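Local coordinates for protein putative esterase PA1618 (Pseudomonas aeruginosa, PDB 4QD8) that probably hydrolyses acyl-CoA thioesters as a hotdog-fold thioesterase of the PaaI family and binds phenacyl coenzyme A, at residues S36-M41 with T101-A106; H91-R96 with D124-C129; T112-D117 with M135-L140. All blocks are in the same frame, centred on the assembly; numbering follows the deposited sequence.

How the contacts relate
All three contacts reach the same antiparallel sheet of the hotdog fold. Along the chain, contact 1 closes before contact 3 opens, whereas the segments of contact 2 alternate with those of both others. Contact 1 joins strands 36-42 and 99-106; its centre lies about 18 Å from that of contact 3, which joins 113-121 to 127-139, and the two meet directly, because R105 O probably accepts a hydrogen bond from D117 N. Contact 2, where the loop after strand 80-91 meets the start of strand 127-139, is centred about 15 Å from contact 1 and about 28 Å from contact 3. Strand 127-139 thus links contacts 2 and 3 across the chain's centre, and both contacts touch the third subunit of the tetramer.

Contact 1: residues S36-M41 with T101-A106; sequences SLTASM and TAVARA
T101 meets the 36-41 strand through its methyl group, CG2 lying 3.7 Å from T38 CG2 where the two side chains cross at a slant, while its OG1 rests against S40 CB. The hydroxyl of S40 is itself engaged by E30 and R99. A102 then makes a reciprocal pair of backbone bonds with A39: A102 N reaches A39 O at 2.7 Å and nearly straight, and A39 N returns to A102 O at 3.1 Å. V103 stands on the same face as T38, both its methyls beside T38 OG1, with CG2 at 3.7 Å; CG1 also touches S36 CB. This is an antiparallel pairing inside the hotdog sheet, whose other face, carrying L37, A102 and A104, packs on the central helix 56-72 through L62 and L66. A104 repeats the two-bond pattern with L37, A104 N to L37 O being 2.9 Å at an N-H...O angle of 176°. The R105 chain is extended from CG to NE, and its guanidinium lies with one face over S36 CB, the carbon 4.1 Å above the plane and over its centre. S36 OG turns instead to D33.

Contact 2: residues H91-R96 with D124-C129; sequences HLRGLR and DGKPSC
S128 O takes two consecutive backbone N-H groups, from L92 at 2.9 Å and from R93 at 3.2 Å, both arriving on the same face of its carbonyl plane. The L92 donor stands well above that plane, 49° out of it. R93 adds a third bond: P127 O lies at the edge of its guanidinium, close to the plane of the group, and R93 NH1 meets a lone pair of that oxygen at 2.8 Å. One face of the guanidinium is covered by K126 CB, offset toward the rim, as the lysine chain crosses the arginine at about a right angle. This brings like charges close, R93 NE to K126 NZ being 4.2 Å. D124 OD1 accepts from K126 N, an Asx turn that shapes the approach to the strand. L92 CD1 packs at 3.7 Å on P127 CB, and L95 CD1 sits by S128 OG. At the other end C129 SG, anti to its backbone N (chi1 176°), lies 3.9 Å from H91 ND1, oblique to the ring, whose NE2 bonds E64 of the second subunit. S128 and C129 both face L120, a classic beta bulge at the start of strand 127-139.

Contact 3: residues T112-D117 with M135-L140; sequences TTHVWD and MAVVPL
H114 has CG anti to its carbonyl carbon (chi1 -71°), and V137 has CG2 likewise anti to its own, which brings that methyl over one face of the imidazole. The CH-pi contact is offset toward the rim: V137 CG2 lies 4.0 Å from the ring centroid and closest to H114 NE2, at 3.7 Å. The other ring nitrogen, ND1, bonds S71 OG on helix 56-72, a hydroxyl that W116 NE1 also uses, so one serine ties both aromatic side chains to the helix. M135 CG, anti to the carbonyl carbon (chi1 -62°), approaches the edge of the W116 indole, 4.1 Å from W116 CD1, and the M135 side chain also touches S68 and S71. These residues belong to the beta hairpin of strands 113-121 and 127-139, part of the hotdog sheet that wraps the helix. H114 and M135 form a hydrogen-bonded pair of this hairpin, with H114 N to M135 O 3.0 Å and M135 N to H114 O 2.8 Å. One residue beyond the next pair, V137 N reaches T112 O at 2.8 Å, coming from 48° above the carbonyl plane. Between these bonds T113 and A136 make a non-hydrogen-bonded pair on the other face, where T113 packs on L85 of the fourth subunit.

Contact 1: residues S36-M41 with T101-A106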
# COMPACT_ATOMS: atom_id res chain seq x y z
N SER A 36 -10.47 -1.89 20.85
CA SER A 36 -9.45 -0.95 20.35
C SER A 36 -8.35 -0.68 21.36
O SER A 36 -8.50 -0.92 22.55
CB SER A 36 -10.10 0.37 19.92
OG SER A 36 -10.58 1.09 21.05
N LEU A 37 -7.23 -0.17 20.85
CA LEU A 37 -6.09 0.21 21.68
C LEU A 37 -5.61 1.56 21.17
O LEU A 37 -5.60 1.80 19.96
CB LEU A 37 -4.98 -0.85 21.56
CG LEU A 37 -3.72 -0.64 22.40
CD1 LEU A 37 -4.03 -0.56 23.90
CD2 LEU A 37 -2.66 -1.71 22.11
N THR A 38 -5.26 2.46 22.08
CA THR A 38 -4.95 3.86 21.73
C THR A 38 -3.58 4.27 22.28
O THR A 38 -3.25 3.96 23.42
CB THR A 38 -6.04 4.81 22.28
OG1 THR A 38 -7.32 4.49 21.71
CG2 THR A 38 -5.70 6.27 21.98
N ALA A 39 -2.78 4.95 21.45
CA ALA A 39 -1.48 5.49 21.88
C ALA A 39 -1.30 6.85 21.24
O ALA A 39 -1.84 7.11 20.17
CB ALA A 39 -0.33 4.57 21.45
N SER A 40 -0.52 7.71 21.88
CA SER A 40 -0.24 9.04 21.34
C SER A 40 1.25 9.31 21.34
O SER A 40 2.02 8.58 21.96
CB SER A 40 -0.97 10.11 22.15
OG SER A 40 -0.39 10.24 23.43
N MET A 41 1.66 10.36 20.64
CA MET A 41 3.06 10.68 20.47
C MET A 41 3.18 12.18 20.34
O MET A 41 2.34 12.80 19.69
CB MET A 41 3.57 10.02 19.19
CG MET A 41 5.08 10.10 18.95
SD MET A 41 5.57 9.23 17.45
CE MET A 41 4.62 10.13 16.24
N THR A 101 -2.57 11.28 17.98
CA THR A 101 -3.20 10.14 18.67
C THR A 101 -3.62 9.08 17.66
O THR A 101 -4.29 9.40 16.67
CB THR A 101 -4.43 10.62 19.46
OG1 THR A 101 -4.02 11.57 20.45
CG2 THR A 101 -5.12 9.45 20.16
N ALA A 102 -3.23 7.83 17.91
CA ALA A 102 -3.55 6.73 17.00
C ALA A 102 -4.50 5.76 17.69
O ALA A 102 -4.32 5.45 18.86
CB ALA A 102 -2.28 6.01 16.58
N VAL A 103 -5.50 5.29 16.96
CA VAL A 103 -6.43 4.28 17.50
C VAL A 103 -6.39 3.07 16.58
O VAL A 103 -6.59 3.20 15.38
CB VAL A 103 -7.86 4.82 17.59
CG1 VAL A 103 -8.80 3.80 18.24
CG2 VAL A 103 -7.89 6.11 18.39
N ALA A 104 -6.15 1.89 17.15
CA ALA A 104 -6.09 0.66 16.36
C ALA A 104 -7.34 -0.19 16.58
O ALA A 104 -7.76 -0.40 17.72
CB ALA A 104 -4.84 -0.14 16.70
N ARG A 105 -7.88 -0.69 15.48
CA ARG A 105 -9.02 -1.60 15.50
C ARG A 105 -8.70 -2.79 14.58
O ARG A 105 -8.01 -2.64 13.59
CB ARG A 105 -10.28 -0.88 15.01
CG ARG A 105 -10.77 0.17 15.99
CD ARG A 105 -11.96 0.95 15.46
NE ARG A 105 -12.36 1.99 16.42
CZ ARG A 105 -13.14 1.77 17.48
NH1 ARG A 105 -13.62 0.56 17.73
NH2 ARG A 105 -13.44 2.78 18.30
N ALA A 106 -9.18 -3.98 14.91
CA ALA A 106 -8.87 -5.14 14.09
C ALA A 106 -9.73 -5.20 12.84
O ALA A 106 -10.94 -4.93 12.90
CB ALA A 106 -9.04 -6.44 14.91

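Contact 2: residues H91-R96 with D124-C129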
# COMPACT_ATOMS: atom_id res chain seq x y z
N HIS A 91 -1.00 10.03 4.26
CA HIS A 91 -0.79 11.24 5.03
C HIS A 91 -1.82 12.28 4.59
O HIS A 91 -1.81 12.75 3.45
CB HIS A 91 0.66 11.73 4.82
CG HIS A 91 1.69 10.70 5.15
ND1 HIS A 91 1.78 10.09 6.39
CD2 HIS A 91 2.70 10.18 4.41
CE1 HIS A 91 2.78 9.24 6.39
NE2 HIS A 91 3.36 9.26 5.20
N LEU A 92 -2.75 12.59 5.48
CA LEU A 92 -3.94 13.39 5.18
C LEU A 92 -3.76 14.87 5.48
O LEU A 92 -4.15 15.73 4.68
CB LEU A 92 -5.12 12.88 5.98
CG LEU A 92 -5.39 11.38 5.87
CD1 LEU A 92 -6.51 10.99 6.81
CD2 LEU A 92 -5.73 11.01 4.42
N ARG A 93 -3.23 15.18 6.66
CA ARG A 93 -3.04 16.56 7.11
C ARG A 93 -1.71 16.68 7.83
O ARG A 93 -1.32 15.79 8.58
CB ARG A 93 -4.15 16.96 8.09
CG ARG A 93 -5.50 17.22 7.44
CD ARG A 93 -6.52 17.69 8.45
NE ARG A 93 -7.79 18.05 7.82
CZ ARG A 93 -8.74 17.17 7.50
NH1 ARG A 93 -8.56 15.88 7.76
NH2 ARG A 93 -9.87 17.57 6.93
N GLY A 94 -1.03 17.80 7.63
CA GLY A 94 0.19 18.05 8.37
C GLY A 94 -0.05 18.47 9.81
O GLY A 94 -1.10 19.05 10.13
N LEU A 95 0.89 18.16 10.68
CA LEU A 95 0.82 18.59 12.08
C LEU A 95 2.14 19.25 12.45
O LEU A 95 3.19 18.80 11.99
CB LEU A 95 0.56 17.42 13.03
CG LEU A 95 -0.77 16.68 12.84
CD1 LEU A 95 -0.78 15.43 13.69
CD2 LEU A 95 -1.90 17.60 13.20
N ARG A 96 2.09 20.29 13.28
CA ARG A 96 3.31 21.00 13.69
C ARG A 96 3.60 20.92 15.18
O ARG A 96 4.76 20.98 15.60
CB ARG A 96 3.25 22.48 13.25
CG ARG A 96 3.42 22.70 11.76
CD ARG A 96 3.75 24.16 11.43
NE ARG A 96 3.93 24.37 9.99
CZ ARG A 96 5.10 24.27 9.36
NH1 ARG A 96 6.20 23.97 10.05
NH2 ARG A 96 5.18 24.48 8.05
N ASP A 124 -6.62 18.78 17.23
CA ASP A 124 -7.87 19.34 16.71
C ASP A 124 -8.90 18.27 16.35
O ASP A 124 -10.05 18.58 16.04
CB ASP A 124 -7.63 20.32 15.55
CG ASP A 124 -6.97 19.67 14.33
OD1 ASP A 124 -6.91 18.43 14.25
OD2 ASP A 124 -6.52 20.42 13.44
N GLY A 125 -8.50 17.00 16.40
CA GLY A 125 -9.41 15.90 16.14
C GLY A 125 -9.63 15.57 14.68
O GLY A 125 -10.32 14.60 14.37
N LYS A 126 -9.06 16.36 13.77
CA LYS A 126 -9.20 16.09 12.35
C LYS A 126 -8.24 14.97 11.93
O LYS A 126 -7.10 14.93 12.38
CB LYS A 126 -8.89 17.35 11.54
CG LYS A 126 -9.74 18.54 11.95
CD LYS A 126 -9.87 19.57 10.84
CE LYS A 126 -8.58 20.34 10.62
NZ LYS A 126 -8.85 21.57 9.80
N PRO A 127 -8.72 14.04 11.09
CA PRO A 127 -7.86 12.94 10.60
C PRO A 127 -6.56 13.47 9.98
O PRO A 127 -6.60 14.33 9.08
CB PRO A 127 -8.72 12.29 9.52
CG PRO A 127 -10.13 12.50 9.99
CD PRO A 127 -10.12 13.88 10.64
N SER A 128 -5.43 12.94 10.44
CA SER A 128 -4.12 13.38 9.96
C SER A 128 -3.40 12.29 9.17
O SER A 128 -2.56 12.57 8.34
CB SER A 128 -3.24 13.85 11.11
OG SER A 128 -3.00 12.81 12.05
N CYS A 129 -3.73 11.03 9.47
CA CYS A 129 -3.10 9.91 8.78
C CYS A 129 -3.99 8.68 8.96
O CYS A 129 -4.64 8.53 10.00
CB CYS A 129 -1.69 9.66 9.35
SG CYS A 129 -0.79 8.24 8.69

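Contact 3: residues T112-D117 with M135-L140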
# COMPACT_ATOMS: atom_id res chain seq x y z
N THR A 112 -2.30 -16.84 10.60
CA THR A 112 -0.92 -16.55 10.22
C THR A 112 -0.67 -15.06 9.95
O THR A 112 0.48 -14.63 9.91
CB THR A 112 -0.48 -17.34 8.98
OG1 THR A 112 -1.32 -17.02 7.88
CG2 THR A 112 -0.58 -18.84 9.24
N THR A 113 -1.74 -14.29 9.78
CA THR A 113 -1.62 -12.84 9.60
C THR A 113 -2.68 -12.10 10.38
O THR A 113 -3.77 -12.62 10.62
CB THR A 113 -1.75 -12.41 8.12
OG1 THR A 113 -3.05 -12.80 7.64
CG2 THR A 113 -0.67 -13.04 7.26
N HIS A 114 -2.36 -10.87 10.78
CA HIS A 114 -3.33 -9.98 11.41
C HIS A 114 -3.35 -8.73 10.58
O HIS A 114 -2.30 -8.31 10.07
CB HIS A 114 -2.89 -9.57 12.81
CG HIS A 114 -2.94 -10.66 13.83
ND1 HIS A 114 -2.46 -10.49 15.11
CD2 HIS A 114 -3.42 -11.93 13.77
CE1 HIS A 114 -2.65 -11.61 15.80
NE2 HIS A 114 -3.21 -12.49 15.01
N VAL A 115 -4.52 -8.12 10.44
CA VAL A 115 -4.63 -6.84 9.74
C VAL A 115 -5.29 -5.83 10.69
O VAL A 115 -6.38 -6.09 11.22
CB VAL A 115 -5.42 -6.98 8.43
CG1 VAL A 115 -5.48 -5.63 7.68
CG2 VAL A 115 -4.81 -8.04 7.52
N TRP A 116 -4.63 -4.69 10.90
CA TRP A 116 -5.09 -3.63 11.79
C TRP A 116 -5.39 -2.35 11.02
O TRP A 116 -4.65 -2.00 10.10
CB TRP A 116 -4.01 -3.32 12.84
CG TRP A 116 -3.77 -4.46 13.78
CD1 TRP A 116 -2.76 -5.38 13.71
CD2 TRP A 116 -4.57 -4.82 14.91
NE1 TRP A 116 -2.89 -6.29 14.74
CE2 TRP A 116 -3.99 -5.97 15.49
CE3 TRP A 116 -5.73 -4.29 15.48
CZ2 TRP A 116 -4.54 -6.60 16.63
CZ3 TRP A 116 -6.27 -4.91 16.62
CH2 TRP A 116 -5.67 -6.05 17.17
N ASP A 117 -6.47 -1.67 11.41
CA ASP A 117 -6.87 -0.37 10.87
C ASP A 117 -6.40 0.66 11.89
O ASP A 117 -6.79 0.58 13.06
CB ASP A 117 -8.39 -0.35 10.73
CG ASP A 117 -8.93 1.02 10.37
OD1 ASP A 117 -8.51 1.59 9.35
OD2 ASP A 117 -9.82 1.50 11.10
N MET A 135 0.47 -7.88 10.09
CA MET A 135 1.45 -8.54 10.94
C MET A 135 1.53 -10.00 10.54
O MET A 135 0.52 -10.60 10.18
CB MET A 135 1.01 -8.47 12.41
CG MET A 135 0.89 -7.05 12.96
SD MET A 135 2.49 -6.23 13.05
CE MET A 135 3.35 -7.25 14.26
N ALA A 136 2.72 -10.58 10.61
CA ALA A 136 2.88 -12.03 10.46
C ALA A 136 2.89 -12.66 11.84
O ALA A 136 3.49 -12.14 12.78
CB ALA A 136 4.16 -12.35 9.73
N VAL A 137 2.22 -13.80 11.96
CA VAL A 137 2.24 -14.57 13.21
C VAL A 137 3.24 -15.71 12.99
O VAL A 137 3.06 -16.53 12.09
CB VAL A 137 0.85 -15.13 13.53
CG1 VAL A 137 0.87 -15.85 14.88
CG2 VAL A 137 -0.17 -14.02 13.55
N VAL A 138 4.30 -15.73 13.80
CA VAL A 138 5.45 -16.62 13.58
C VAL A 138 5.68 -17.51 14.81
O VAL A 138 5.74 -17.01 15.93
CB VAL A 138 6.72 -15.80 13.29
CG1 VAL A 138 7.87 -16.71 12.88
CG2 VAL A 138 6.46 -14.75 12.21
N PRO A 139 5.81 -18.83 14.59
CA PRO A 139 6.09 -19.72 15.73
C PRO A 139 7.47 -19.46 16.34
O PRO A 139 8.43 -19.30 15.59
CB PRO A 139 6.03 -21.12 15.11
CG PRO A 139 5.15 -20.96 13.91
CD PRO A 139 5.51 -19.58 13.37
N LEU A 140 7.57 -19.41 17.67
CA LEU A 140 8.86 -19.22 18.35
C LEU A 140 9.83 -20.37 18.05
O LEU A 140 9.41 -21.52 17.89
CB LEU A 140 8.66 -19.10 19.86
CG LEU A 140 7.85 -17.91 20.39
CD1 LEU A 140 7.27 -18.22 21.77
CD2 LEU A 140 8.71 -16.66 20.45